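Local coordinates for alpha-11 giardin (Giardia intestinalis, PDB 2II2), which binds calcium as an annexin and probably associates with acidic phospholipid membranes, with a likely role in the cytoskeleton of the parasite, at residues 22-30 with 297-305; 134-142 with 175-183. All coordinates share one frame; numbering follows the deposited sequence.

Contact 1: residues 22-30 with 297-305; sequences EEELVTFTS and NFRDACLMF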
# COMPACT_ATOMS: atom_id res chain seq x y z
N GLU A 22 -12.35 -17.39 12.74
CA GLU A 22 -11.38 -16.39 12.32
C GLU A 22 -10.06 -16.52 13.07
O GLU A 22 -9.00 -16.23 12.52
CB GLU A 22 -11.97 -15.00 12.52
CG GLU A 22 -13.12 -14.71 11.60
CD GLU A 22 -13.64 -13.28 11.71
OE1 GLU A 22 -13.20 -12.52 12.59
OE2 GLU A 22 -14.52 -12.93 10.91
N GLU A 23 -10.14 -16.92 14.34
CA GLU A 23 -8.94 -17.11 15.15
C GLU A 23 -8.07 -18.22 14.54
O GLU A 23 -6.87 -18.03 14.32
CB GLU A 23 -9.31 -17.45 16.60
CG GLU A 23 -9.96 -16.31 17.37
CD GLU A 23 -10.43 -16.71 18.77
OE1 GLU A 23 -10.69 -17.91 19.01
OE2 GLU A 23 -10.55 -15.81 19.63
N GLU A 24 -8.68 -19.37 14.26
CA GLU A 24 -7.94 -20.47 13.70
C GLU A 24 -7.49 -20.21 12.26
O GLU A 24 -6.49 -20.76 11.81
CB GLU A 24 -8.73 -21.77 13.80
CG GLU A 24 -7.77 -22.92 13.81
CD GLU A 24 -8.41 -24.25 14.13
OE1 GLU A 24 -9.56 -24.30 14.64
OE2 GLU A 24 -7.72 -25.25 13.84
N LEU A 25 -8.24 -19.38 11.52
CA LEU A 25 -7.80 -19.05 10.18
C LEU A 25 -6.47 -18.31 10.21
O LEU A 25 -5.63 -18.50 9.32
CB LEU A 25 -8.88 -18.28 9.43
CG LEU A 25 -8.56 -17.90 7.98
CD1 LEU A 25 -8.32 -19.14 7.13
CD2 LEU A 25 -9.64 -17.03 7.39
N VAL A 26 -6.30 -17.46 11.21
CA VAL A 26 -5.01 -16.76 11.35
C VAL A 26 -3.85 -17.72 11.55
O VAL A 26 -2.84 -17.65 10.86
CB VAL A 26 -5.06 -15.74 12.50
CG1 VAL A 26 -3.72 -15.11 12.78
CG2 VAL A 26 -6.08 -14.64 12.22
N THR A 27 -4.00 -18.63 12.50
CA THR A 27 -2.91 -19.57 12.78
C THR A 27 -2.67 -20.51 11.60
O THR A 27 -1.52 -20.86 11.30
CB THR A 27 -3.16 -20.32 14.09
OG1 THR A 27 -4.35 -21.08 13.99
CG2 THR A 27 -3.30 -19.34 15.22
N PHE A 28 -3.75 -20.95 10.95
CA PHE A 28 -3.60 -21.77 9.75
C PHE A 28 -2.78 -21.06 8.66
O PHE A 28 -1.86 -21.62 8.04
CB PHE A 28 -4.97 -22.19 9.20
CG PHE A 28 -4.87 -23.00 7.94
CD1 PHE A 28 -4.72 -24.39 7.98
CD2 PHE A 28 -4.90 -22.38 6.71
CE1 PHE A 28 -4.62 -25.12 6.80
CE2 PHE A 28 -4.77 -23.09 5.53
CZ PHE A 28 -4.63 -24.47 5.59
N THR A 29 -3.13 -19.79 8.43
CA THR A 29 -2.50 -19.01 7.38
C THR A 29 -1.01 -18.83 7.65
O THR A 29 -0.22 -18.79 6.71
CB THR A 29 -3.22 -17.68 7.20
OG1 THR A 29 -4.57 -17.95 6.81
CG2 THR A 29 -2.57 -16.82 6.13
N SER A 30 -0.64 -18.77 8.93
CA SER A 30 0.75 -18.53 9.32
C SER A 30 1.72 -19.62 8.84
O SER A 30 2.96 -19.41 8.80
CB SER A 30 0.85 -18.41 10.85
OG SER A 30 0.87 -19.69 11.46
N ASN A 297 -10.73 -9.58 15.12
CA ASN A 297 -9.58 -10.43 14.85
C ASN A 297 -8.55 -9.85 13.91
O ASN A 297 -7.56 -10.51 13.57
CB ASN A 297 -10.04 -11.81 14.38
CG ASN A 297 -10.80 -12.54 15.46
OD1 ASN A 297 -10.26 -12.78 16.54
ND2 ASN A 297 -12.04 -12.88 15.19
N PHE A 298 -8.76 -8.60 13.48
CA PHE A 298 -7.83 -7.96 12.56
C PHE A 298 -6.43 -7.84 13.16
O PHE A 298 -5.44 -8.11 12.48
CB PHE A 298 -8.31 -6.56 12.12
CG PHE A 298 -7.28 -5.86 11.29
CD1 PHE A 298 -7.01 -6.30 9.98
CD2 PHE A 298 -6.48 -4.87 11.82
CE1 PHE A 298 -6.02 -5.73 9.23
CE2 PHE A 298 -5.46 -4.29 11.07
CZ PHE A 298 -5.23 -4.74 9.78
N ARG A 299 -6.34 -7.40 14.43
CA ARG A 299 -5.02 -7.23 15.06
C ARG A 299 -4.17 -8.49 14.95
O ARG A 299 -2.98 -8.43 14.60
CB ARG A 299 -5.22 -6.80 16.51
CG ARG A 299 -3.97 -6.70 17.38
CD ARG A 299 -4.37 -6.40 18.83
NE ARG A 299 -4.98 -7.56 19.48
CZ ARG A 299 -6.27 -7.70 19.72
NH1 ARG A 299 -7.14 -6.75 19.40
NH2 ARG A 299 -6.72 -8.81 20.32
N ASP A 300 -4.76 -9.63 15.28
CA ASP A 300 -4.03 -10.87 15.24
C ASP A 300 -3.65 -11.29 13.82
O ASP A 300 -2.54 -11.78 13.59
CB ASP A 300 -4.83 -11.97 15.93
CG ASP A 300 -4.85 -11.80 17.44
OD1 ASP A 300 -3.88 -11.26 18.02
OD2 ASP A 300 -5.86 -12.19 18.06
N ALA A 301 -4.54 -11.05 12.87
CA ALA A 301 -4.20 -11.29 11.47
C ALA A 301 -3.03 -10.42 11.03
O ALA A 301 -2.13 -10.89 10.33
CB ALA A 301 -5.40 -11.04 10.58
N CYS A 302 -3.08 -9.15 11.41
CA CYS A 302 -2.07 -8.18 11.04
C CYS A 302 -0.71 -8.58 11.62
O CYS A 302 0.30 -8.61 10.90
CB CYS A 302 -2.50 -6.81 11.55
SG CYS A 302 -1.40 -5.45 11.08
N LEU A 303 -0.66 -8.90 12.91
CA LEU A 303 0.60 -9.36 13.52
C LEU A 303 1.16 -10.61 12.81
O LEU A 303 2.37 -10.73 12.55
CB LEU A 303 0.40 -9.63 15.00
CG LEU A 303 0.13 -8.42 15.89
CD1 LEU A 303 -0.33 -8.92 17.24
CD2 LEU A 303 1.34 -7.48 16.04
N MET A 304 0.27 -11.55 12.52
CA MET A 304 0.68 -12.75 11.81
C MET A 304 1.28 -12.42 10.46
O MET A 304 2.35 -12.95 10.13
CB MET A 304 -0.49 -13.75 11.72
CG MET A 304 -0.20 -15.04 10.97
SD MET A 304 -0.27 -14.91 9.16
CE MET A 304 -2.00 -14.46 8.92
N PHE A 305 0.61 -11.60 9.66
CA PHE A 305 1.12 -11.33 8.33
C PHE A 305 2.47 -10.60 8.36
O PHE A 305 3.30 -10.79 7.46
CB PHE A 305 0.11 -10.56 7.48
CG PHE A 305 -0.93 -11.42 6.82
CD1 PHE A 305 -2.29 -11.19 7.04
CD2 PHE A 305 -0.57 -12.40 5.90
CE1 PHE A 305 -3.26 -11.97 6.41
CE2 PHE A 305 -1.51 -13.21 5.27
CZ PHE A 305 -2.88 -12.98 5.52
O HOH W 1 -12.66 -9.81 12.96
O HOH W 2 -11.22 -12.97 19.05
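Helices 22-29 and 298-306, from near the two ends of the chain, lie side by side in an all-helical annexin fold; the axes of 22-29 and 298-305 run almost exactly parallel (1°), 9.5 Å apart at closest approach. At the N-terminal end N297, the residue just before its helix, reaches across to E22: ND2 donates to OE1 of E22 over 2.9 Å in a nearly straight bond (172°). The acceptor sits close to the amide plane of N297, but the amide and carboxylate planes are steeply turned against each other. One water accepts from N297 N and donates to the same OE1, so this oxygen is gripped twice; a second water donates to both OD1 of N297 and OE2 of E23. Y65 of helix 64-73 touches both V26 and N297, and the side chain of E22 lies about 4 Å from that of I60, which binds calcium in another structure of this protein; no calcium is bound here. In the middle, V26 lays its two methyls against the neighbouring helix, CG1 3.7 Å from CB of M304 and CG2 facing A301. The M304 chain starts with CG anti to the backbone N, then bends at chi2 (-80°) and chi3, which carries its thioether alongside S30, CG 3.5 Å from S30 CB. Its methyl CE ends 3.7 Å from CG2 of T29 and over the centre of the F305 ring.

Contact 2: residues 134-142 with 175-183; sequences LTSAASYLC and HEAVVRLII
E176 lies against one face of the Y140 ring: its CB stands 3.9 Å from the ring centroid and only 14° off the normal, a CH-pi contact, and the extended chain beyond it runs across the CE2 side, with the carboxylate at a shallow tilt to the ring. From the opposite face CD2 of L134 meets the ring, sandwiching the phenol between its own segment and the facing helix. V179 is the apolar centre. With CG1 anti to the backbone N (chi1 171°), it places CG2 4.0 Å from CB of Y140 and facing A137, and both methyls touch L141, CG1 at 3.9 Å from its CD2. One turn further on, CD1 of I183 meets that same leucine methyl. At the start of the helices H175 rests its CB 4.2 Å from CB of A137. These contacts join helices 137-147 and 175-184 of the annexin fold; the axes of segments 137-142 and 175-183 approach to 9.0 Å and cross at -39°, and helix 216-230 adds L222 against V179 and A225 against L141. Behind the first shell, the carboxylate of E176 is steered by R180, whose NH2 forms a salt bridge to OE2 within the guanidinium plane; NH1 of R180 pairs with E148. The imidazole of H175 is held through ND1 by the hydroxyl of Y213. S136 N-caps helix 137-147, its OG accepting from S139 N at 3.0 Å, and S139 OG returns a bond to S136 O on an in-plane lone pair.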
# COMPACT_ATOMS: atom_id res chain seq x y z
N LEU A 134 -6.41 15.77 -14.23
CA LEU A 134 -5.14 16.27 -13.71
C LEU A 134 -5.28 17.62 -13.06
O LEU A 134 -5.31 18.65 -13.73
CB LEU A 134 -4.07 16.31 -14.79
CG LEU A 134 -3.51 14.93 -15.15
CD1 LEU A 134 -2.64 14.97 -16.41
CD2 LEU A 134 -2.71 14.32 -13.99
N THR A 135 -5.38 17.61 -11.73
CA THR A 135 -5.60 18.84 -10.99
C THR A 135 -4.60 18.85 -9.81
O THR A 135 -3.65 19.64 -9.75
CB THR A 135 -7.08 18.95 -10.53
OG1 THR A 135 -7.45 17.78 -9.78
CG2 THR A 135 -8.03 19.10 -11.75
N SER A 136 -4.77 17.89 -8.94
CA SER A 136 -4.09 17.87 -7.67
C SER A 136 -2.76 17.14 -7.73
O SER A 136 -2.51 16.38 -8.67
CB SER A 136 -4.98 17.13 -6.70
OG SER A 136 -5.24 15.82 -7.19
N ALA A 137 -1.94 17.30 -6.68
CA ALA A 137 -0.76 16.45 -6.54
C ALA A 137 -1.17 14.98 -6.59
O ALA A 137 -0.50 14.18 -7.23
CB ALA A 137 -0.05 16.77 -5.23
N ALA A 138 -2.28 14.64 -5.92
CA ALA A 138 -2.73 13.25 -5.90
C ALA A 138 -2.96 12.69 -7.30
O ALA A 138 -2.56 11.56 -7.60
CB ALA A 138 -3.99 13.10 -5.08
N SER A 139 -3.59 13.50 -8.15
CA SER A 139 -3.83 13.07 -9.53
C SER A 139 -2.56 12.94 -10.36
O SER A 139 -2.39 11.95 -11.09
CB SER A 139 -4.84 13.98 -10.21
OG SER A 139 -4.39 15.32 -10.34
N TYR A 140 -1.67 13.93 -10.25
CA TYR A 140 -0.40 13.84 -10.92
C TYR A 140 0.40 12.63 -10.47
O TYR A 140 1.07 11.99 -11.29
CB TYR A 140 0.45 15.11 -10.77
CG TYR A 140 0.02 16.17 -11.74
CD1 TYR A 140 -0.82 17.20 -11.34
CD2 TYR A 140 0.43 16.13 -13.06
CE1 TYR A 140 -1.26 18.17 -12.24
CE2 TYR A 140 -0.00 17.11 -13.98
CZ TYR A 140 -0.84 18.12 -13.55
OH TYR A 140 -1.27 19.07 -14.45
N LEU A 141 0.36 12.27 -9.19
CA LEU A 141 1.09 11.08 -8.72
C LEU A 141 0.60 9.85 -9.45
O LEU A 141 1.41 9.01 -9.83
CB LEU A 141 0.89 10.91 -7.22
CG LEU A 141 1.75 11.83 -6.35
CD1 LEU A 141 1.14 11.98 -4.95
CD2 LEU A 141 3.18 11.29 -6.28
N CYS A 142 -0.72 9.74 -9.64
CA CYS A 142 -1.27 8.56 -10.30
C CYS A 142 -0.72 8.42 -11.72
O CYS A 142 -0.19 7.36 -12.12
CB CYS A 142 -2.79 8.56 -10.35
SG CYS A 142 -3.55 8.44 -8.71
N HIS A 175 2.33 21.77 -8.39
CA HIS A 175 2.15 20.36 -8.02
C HIS A 175 2.82 19.42 -9.01
O HIS A 175 3.47 18.45 -8.62
CB HIS A 175 0.67 20.02 -7.86
CG HIS A 175 -0.03 20.97 -6.95
ND1 HIS A 175 0.31 21.09 -5.62
CD2 HIS A 175 -0.98 21.90 -7.19
CE1 HIS A 175 -0.43 22.04 -5.06
NE2 HIS A 175 -1.23 22.54 -5.99
N GLU A 176 2.65 19.71 -10.30
CA GLU A 176 3.23 18.85 -11.32
C GLU A 176 4.76 18.82 -11.20
O GLU A 176 5.35 17.75 -11.25
CB GLU A 176 2.83 19.29 -12.71
CG GLU A 176 3.49 18.48 -13.80
CD GLU A 176 3.00 18.82 -15.20
OE1 GLU A 176 2.15 19.71 -15.35
OE2 GLU A 176 3.51 18.19 -16.15
N ALA A 177 5.38 19.97 -10.99
CA ALA A 177 6.84 20.03 -10.88
C ALA A 177 7.32 19.22 -9.67
O ALA A 177 8.35 18.55 -9.73
CB ALA A 177 7.34 21.47 -10.82
N VAL A 178 6.59 19.31 -8.55
CA VAL A 178 7.00 18.58 -7.35
C VAL A 178 6.89 17.09 -7.57
O VAL A 178 7.81 16.35 -7.25
CB VAL A 178 6.16 19.04 -6.13
CG1 VAL A 178 6.41 18.11 -4.93
CG2 VAL A 178 6.50 20.47 -5.77
N VAL A 179 5.75 16.65 -8.11
CA VAL A 179 5.54 15.25 -8.35
C VAL A 179 6.58 14.73 -9.35
O VAL A 179 7.19 13.67 -9.13
CB VAL A 179 4.10 14.98 -8.86
CG1 VAL A 179 3.98 13.54 -9.31
CG2 VAL A 179 3.12 15.28 -7.76
N ARG A 180 6.79 15.46 -10.45
CA ARG A 180 7.74 15.01 -11.45
C ARG A 180 9.12 14.85 -10.84
O ARG A 180 9.80 13.84 -11.09
CB ARG A 180 7.78 15.99 -12.60
CG ARG A 180 8.69 15.60 -13.71
CD ARG A 180 8.51 16.57 -14.87
NE ARG A 180 7.11 16.65 -15.31
CZ ARG A 180 6.53 15.79 -16.15
NH1 ARG A 180 7.20 14.74 -16.63
NH2 ARG A 180 5.27 15.96 -16.49
N LEU A 181 9.54 15.86 -10.05
CA LEU A 181 10.86 15.77 -9.41
C LEU A 181 11.02 14.49 -8.60
O LEU A 181 12.00 13.73 -8.78
CB LEU A 181 11.13 17.01 -8.58
CG LEU A 181 12.53 17.21 -7.98
CD1 LEU A 181 12.72 18.67 -7.66
CD2 LEU A 181 12.76 16.37 -6.73
N ILE A 182 10.04 14.24 -7.74
CA ILE A 182 10.14 13.09 -6.85
C ILE A 182 10.07 11.77 -7.63
O ILE A 182 10.91 10.88 -7.46
CB ILE A 182 9.04 13.14 -5.79
CG1 ILE A 182 9.24 14.33 -4.85
CG2 ILE A 182 9.04 11.88 -4.95
CD1 ILE A 182 8.07 14.63 -3.95
N ILE A 183 9.06 11.65 -8.50
CA ILE A 183 8.83 10.40 -9.23
C ILE A 183 9.95 10.01 -10.19
O ILE A 183 10.15 8.80 -10.44
CB ILE A 183 7.46 10.44 -10.00
CG1 ILE A 183 6.27 10.47 -9.05
CG2 ILE A 183 7.38 9.35 -11.10
CD1 ILE A 183 6.02 9.18 -8.35

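The two contacts lie on opposite sides of the chain's centre, 37 Å between centres and about 23 Å between nearest atoms, and share no helix. Contact 1 brings together helices from near the two ends of the sequence, so both segments of contact 2 fall in the long stretch between its partners. Contact 2 is more local, its segments separated by 32 residues that include helix 156-169. The first thus closes the chain back on its start, while the second joins helices within the middle of the sequence. Of the two, contact 1 lies near residues that bind calcium in another structure of the protein, I60 closer than E66; contact 2 is remote from these and belongs to the helical framework of the annexin fold.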